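Local coordinates for minor capsid protein VP1 (Human bocavirus 3, PDB 5US7) that assembles in 60 copies into the icosahedral T=1 capsid of the virus, and in its longer VP1 form carries a phospholipase A2-like region, at residues E199-E204 and A212-I217; L497-G502 and N508-V513. All blocks are in the same frame, centred on the assembly; numbering follows the deposited sequence.

Overall arrangement
Both contacts lie outside the jelly-roll β-strands of the parvovirus coat protein, one between a loop and a short helix, the other between two loop segments. Contact 1 comes first along the chain, between the loop after strand 185-190 and the C-terminal part of helix 210-215 with the residues after it. Contact 2 follows strand 466-482. They sit on opposite sides of the chain's centre, centres 52 Å apart and nearest atoms about 40 Å apart, without touching. In the capsid, M203 packs on I501, and I217 on H512, of a neighbouring subunit. P509 likewise meets A214 of a neighbouring subunit. The two local folds are therefore opposing faces of a subunit interface.

Contact 1 of 2, residues E199-E204 and A212-I217; sequences ELAEME and AIALQI
A201 and M203 both direct their side chains at A214, near the end of the short helix 210-215. This is loop-on-helix packing: a loop after strand 185-190 of the parvovirus coat protein lies across a short helix that follows soon after. The CB of A201 lies 3.5 Å from the CB of A214, and the two methyls lie side by side. A201 CB is also 3.5 Å from A214 N, so it rests over the helix backbone too. The small side chains let the backbones come close, with the CA atoms of A201 and A214 4.7 Å apart. M203 comes to the A214 methyl with its tip. Its CG sits between the backbone N and the carbonyl carbon (chi1 72°), and the chain bends at its last torsion (chi3 86°). That bend puts CE 3.5 Å from the CB of A214. The peptide bond before M203 is modelled as cis. I213 supplies two branches, one beside L200 and one beside A201. Its CD1 lies 4.3 Å from the CB of L200. The contact is apolar and largely buried. Beyond it, M203 packs on I501 of a neighbouring subunit, and the O of I217 accepts a hydrogen bond from R489 NE of a further subunit. The CG2 of I213, anti to its backbone N, lies 4.0 Å from A201 CB and 3.4 Å from the carbonyl O of L200.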
# COMPACT_ATOMS: atom_id res chain seq x y z
N GLU A 199 -62.19 81.58 63.90
CA GLU A 199 -63.06 82.45 63.13
C GLU A 199 -63.27 81.80 61.77
O GLU A 199 -62.50 80.95 61.37
CB GLU A 199 -62.41 83.82 62.97
CG GLU A 199 -62.32 84.60 64.26
CD GLU A 199 -63.68 84.99 64.76
OE1 GLU A 199 -64.48 85.39 63.91
OE2 GLU A 199 -63.95 84.88 65.97
N LEU A 200 -64.34 82.19 61.08
CA LEU A 200 -64.64 81.48 59.84
C LEU A 200 -64.89 80.01 60.16
O LEU A 200 -63.96 79.20 60.03
CB LEU A 200 -63.51 81.59 58.81
CG LEU A 200 -63.33 82.77 57.87
CD1 LEU A 200 -62.93 84.01 58.63
CD2 LEU A 200 -62.27 82.42 56.85
N ALA A 201 -66.12 79.66 60.54
CA ALA A 201 -66.51 78.50 61.34
C ALA A 201 -66.30 78.69 62.83
O ALA A 201 -65.79 77.80 63.51
CB ALA A 201 -65.75 77.24 60.91
N GLU A 202 -66.69 79.86 63.34
CA GLU A 202 -66.81 80.05 64.78
C GLU A 202 -67.68 78.93 65.38
O GLU A 202 -67.20 78.25 66.29
CB GLU A 202 -67.39 81.43 65.11
CG GLU A 202 -66.55 82.62 64.75
CD GLU A 202 -67.34 83.90 64.90
OE1 GLU A 202 -68.58 83.82 64.94
OE2 GLU A 202 -66.74 84.98 65.02
N MET A 203 -68.92 78.69 64.93
CA MET A 203 -69.73 79.55 64.07
C MET A 203 -70.78 80.18 64.97
O MET A 203 -71.23 79.55 65.93
CB MET A 203 -70.37 78.78 62.92
CG MET A 203 -71.50 77.87 63.36
SD MET A 203 -71.99 76.72 62.08
CE MET A 203 -70.82 75.41 62.39
N GLU A 204 -71.18 81.42 64.69
CA GLU A 204 -72.10 82.14 65.55
C GLU A 204 -73.37 82.50 64.80
O GLU A 204 -73.31 83.13 63.74
CB GLU A 204 -71.45 83.40 66.13
CG GLU A 204 -72.37 84.17 67.05
CD GLU A 204 -72.79 83.38 68.29
OE1 GLU A 204 -72.15 82.35 68.60
OE2 GLU A 204 -73.77 83.79 68.94
N ALA A 212 -70.41 75.85 56.25
CA ALA A 212 -69.74 75.09 55.20
C ALA A 212 -68.25 74.99 55.45
O ALA A 212 -67.63 73.99 55.10
CB ALA A 212 -70.01 75.72 53.84
N ILE A 213 -67.65 76.02 56.05
CA ILE A 213 -66.24 75.96 56.39
C ILE A 213 -66.02 75.06 57.59
O ILE A 213 -64.99 74.39 57.69
CB ILE A 213 -65.69 77.38 56.63
CG1 ILE A 213 -65.71 78.18 55.33
CG2 ILE A 213 -64.28 77.33 57.17
CD1 ILE A 213 -65.37 79.64 55.52
N ALA A 214 -66.96 75.04 58.53
CA ALA A 214 -66.81 74.14 59.68
C ALA A 214 -66.98 72.70 59.26
O ALA A 214 -66.27 71.81 59.75
CB ALA A 214 -67.85 74.48 60.74
N LEU A 215 -67.90 72.45 58.35
CA LEU A 215 -68.29 71.09 58.05
C LEU A 215 -67.25 70.42 57.18
O LEU A 215 -67.09 69.19 57.22
CB LEU A 215 -69.67 71.13 57.41
CG LEU A 215 -70.53 69.91 57.46
CD1 LEU A 215 -70.74 69.60 58.92
CD2 LEU A 215 -71.82 70.31 56.87
N GLN A 216 -66.55 71.21 56.38
CA GLN A 216 -65.29 70.79 55.79
C GLN A 216 -64.15 71.12 56.74
O GLN A 216 -63.81 72.29 56.92
CB GLN A 216 -65.03 71.54 54.48
CG GLN A 216 -65.74 71.08 53.26
CD GLN A 216 -65.45 72.02 52.13
OE1 GLN A 216 -65.43 73.24 52.32
NE2 GLN A 216 -65.12 71.48 50.98
N ILE A 217 -63.47 70.10 57.22
CA ILE A 217 -62.34 70.24 58.13
C ILE A 217 -61.70 68.87 58.16
O ILE A 217 -62.38 67.87 58.36
CB ILE A 217 -62.74 70.65 59.56
CG1 ILE A 217 -63.01 72.14 59.71
CG2 ILE A 217 -61.68 70.25 60.54
CD1 ILE A 217 -63.50 72.50 61.08

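Contact 2 of 2, residues L497-G502 and N508-V513; sequences LGLGIG and NPTYHV
The hydroxyl OG1 of T510 accepts a hydrogen bond from the backbone N of G500, at 2.6 Å. The bond is bent, with an N-H...acceptor angle of 134°. T510 holds OG1 anti to its carbonyl carbon (chi1 -66°), which turns the oxygen toward 497-502. Its CG2 lies anti to the backbone N, 4.1 Å from L499 CD2. The carbonyl O of G500 also lies 2.8 Å from T510 OG1. A second link is weak: G502 N donates to N508 O over 3.3 Å. These bonds join two irregular loop segments that follow strand 466-482 of the coat protein. The second segment folds into a type I β-turn from P509 to H512. L499 lies alongside T510: its CB is 3.4 Å from T510 OG1, and its CD2 is 3.9 Å from T510 CB. CD2 reaches on to Y511. That methyl sits at the edge of the tyrosine ring, near its plane, 3.8 Å from Y511 CE2. The two side chains run at about a right angle. I501 starts out away from 508-513, but its chain curls back. Its CD1 lies 3.7 Å from P509 CA. H512 NE2 hydrogen-bonds P218 O of a neighbouring subunit, and L499 packs on R489 of another. One bent bond from G500 N and one weak backbone bond thus cross between the segments, and apolar packing by L499 and I501 makes up much of the rest.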
# COMPACT_ATOMS: atom_id res chain seq x y z
N LEU A 497 -12.33 86.61 69.72
CA LEU A 497 -11.98 87.74 70.56
C LEU A 497 -13.12 88.74 70.60
O LEU A 497 -13.28 89.46 71.59
CB LEU A 497 -10.68 88.39 70.11
CG LEU A 497 -9.44 87.89 70.84
CD1 LEU A 497 -9.26 86.40 70.67
CD2 LEU A 497 -8.20 88.61 70.35
N GLY A 498 -13.89 88.86 69.53
CA GLY A 498 -15.24 89.30 69.73
C GLY A 498 -16.02 88.17 70.37
O GLY A 498 -16.29 87.17 69.71
N LEU A 499 -16.46 88.37 71.60
CA LEU A 499 -17.25 87.46 72.42
C LEU A 499 -17.39 88.13 73.77
O LEU A 499 -16.67 89.09 74.09
CB LEU A 499 -16.69 86.05 72.62
CG LEU A 499 -16.65 84.92 71.60
CD1 LEU A 499 -16.03 83.70 72.23
CD2 LEU A 499 -18.02 84.59 71.08
N GLY A 500 -18.32 87.62 74.58
CA GLY A 500 -18.62 88.20 75.86
C GLY A 500 -18.09 87.37 77.02
O GLY A 500 -17.38 86.38 76.85
N ILE A 501 -18.46 87.80 78.21
CA ILE A 501 -18.08 87.14 79.44
C ILE A 501 -19.36 86.96 80.25
O ILE A 501 -20.28 87.78 80.17
CB ILE A 501 -17.02 87.96 80.21
CG1 ILE A 501 -16.12 87.04 81.00
CG2 ILE A 501 -17.68 88.97 81.14
CD1 ILE A 501 -15.22 86.22 80.10
N GLY A 502 -19.44 85.88 81.00
CA GLY A 502 -20.68 85.59 81.70
C GLY A 502 -20.55 84.42 82.64
O GLY A 502 -19.59 83.64 82.57
N ASN A 508 -15.71 83.04 83.29
CA ASN A 508 -15.38 82.32 82.06
C ASN A 508 -16.22 82.77 80.86
O ASN A 508 -17.27 83.39 81.01
CB ASN A 508 -15.52 80.83 82.33
CG ASN A 508 -16.88 80.46 82.81
OD1 ASN A 508 -17.70 81.32 83.13
ND2 ASN A 508 -17.13 79.16 82.91
N PRO A 509 -15.77 82.43 79.62
CA PRO A 509 -16.27 83.11 78.42
C PRO A 509 -17.58 82.62 77.85
O PRO A 509 -18.32 81.85 78.47
CB PRO A 509 -15.15 82.86 77.40
CG PRO A 509 -14.61 81.59 77.79
CD PRO A 509 -14.65 81.53 79.28
N THR A 510 -17.87 83.08 76.63
CA THR A 510 -19.22 83.04 76.07
C THR A 510 -19.76 81.63 75.94
O THR A 510 -20.81 81.31 76.48
CB THR A 510 -19.24 83.75 74.72
OG1 THR A 510 -18.97 85.15 74.92
CG2 THR A 510 -20.59 83.59 74.07
N TYR A 511 -19.09 80.78 75.19
CA TYR A 511 -19.69 79.48 74.91
C TYR A 511 -19.33 78.41 75.93
O TYR A 511 -19.58 77.24 75.67
CB TYR A 511 -19.33 79.00 73.51
CG TYR A 511 -20.07 79.75 72.43
CD1 TYR A 511 -21.35 79.37 72.06
CD2 TYR A 511 -19.50 80.82 71.77
CE1 TYR A 511 -22.03 80.03 71.08
CE2 TYR A 511 -20.17 81.49 70.79
CZ TYR A 511 -21.44 81.09 70.45
OH TYR A 511 -22.12 81.75 69.47
N HIS A 512 -18.72 78.77 77.05
CA HIS A 512 -18.05 77.72 77.80
C HIS A 512 -18.99 76.92 78.70
O HIS A 512 -19.57 75.94 78.22
CB HIS A 512 -16.94 78.33 78.63
CG HIS A 512 -15.88 77.36 79.02
ND1 HIS A 512 -16.03 76.46 80.04
CD2 HIS A 512 -14.66 77.14 78.49
CE1 HIS A 512 -14.94 75.72 80.14
NE2 HIS A 512 -14.09 76.12 79.21
N VAL A 513 -19.24 77.38 79.93
CA VAL A 513 -20.00 76.69 80.98
C VAL A 513 -19.93 77.55 82.24
O VAL A 513 -18.98 78.32 82.41
CB VAL A 513 -19.49 75.25 81.25
CG1 VAL A 513 -19.78 74.79 82.63
CG2 VAL A 513 -20.21 74.26 80.39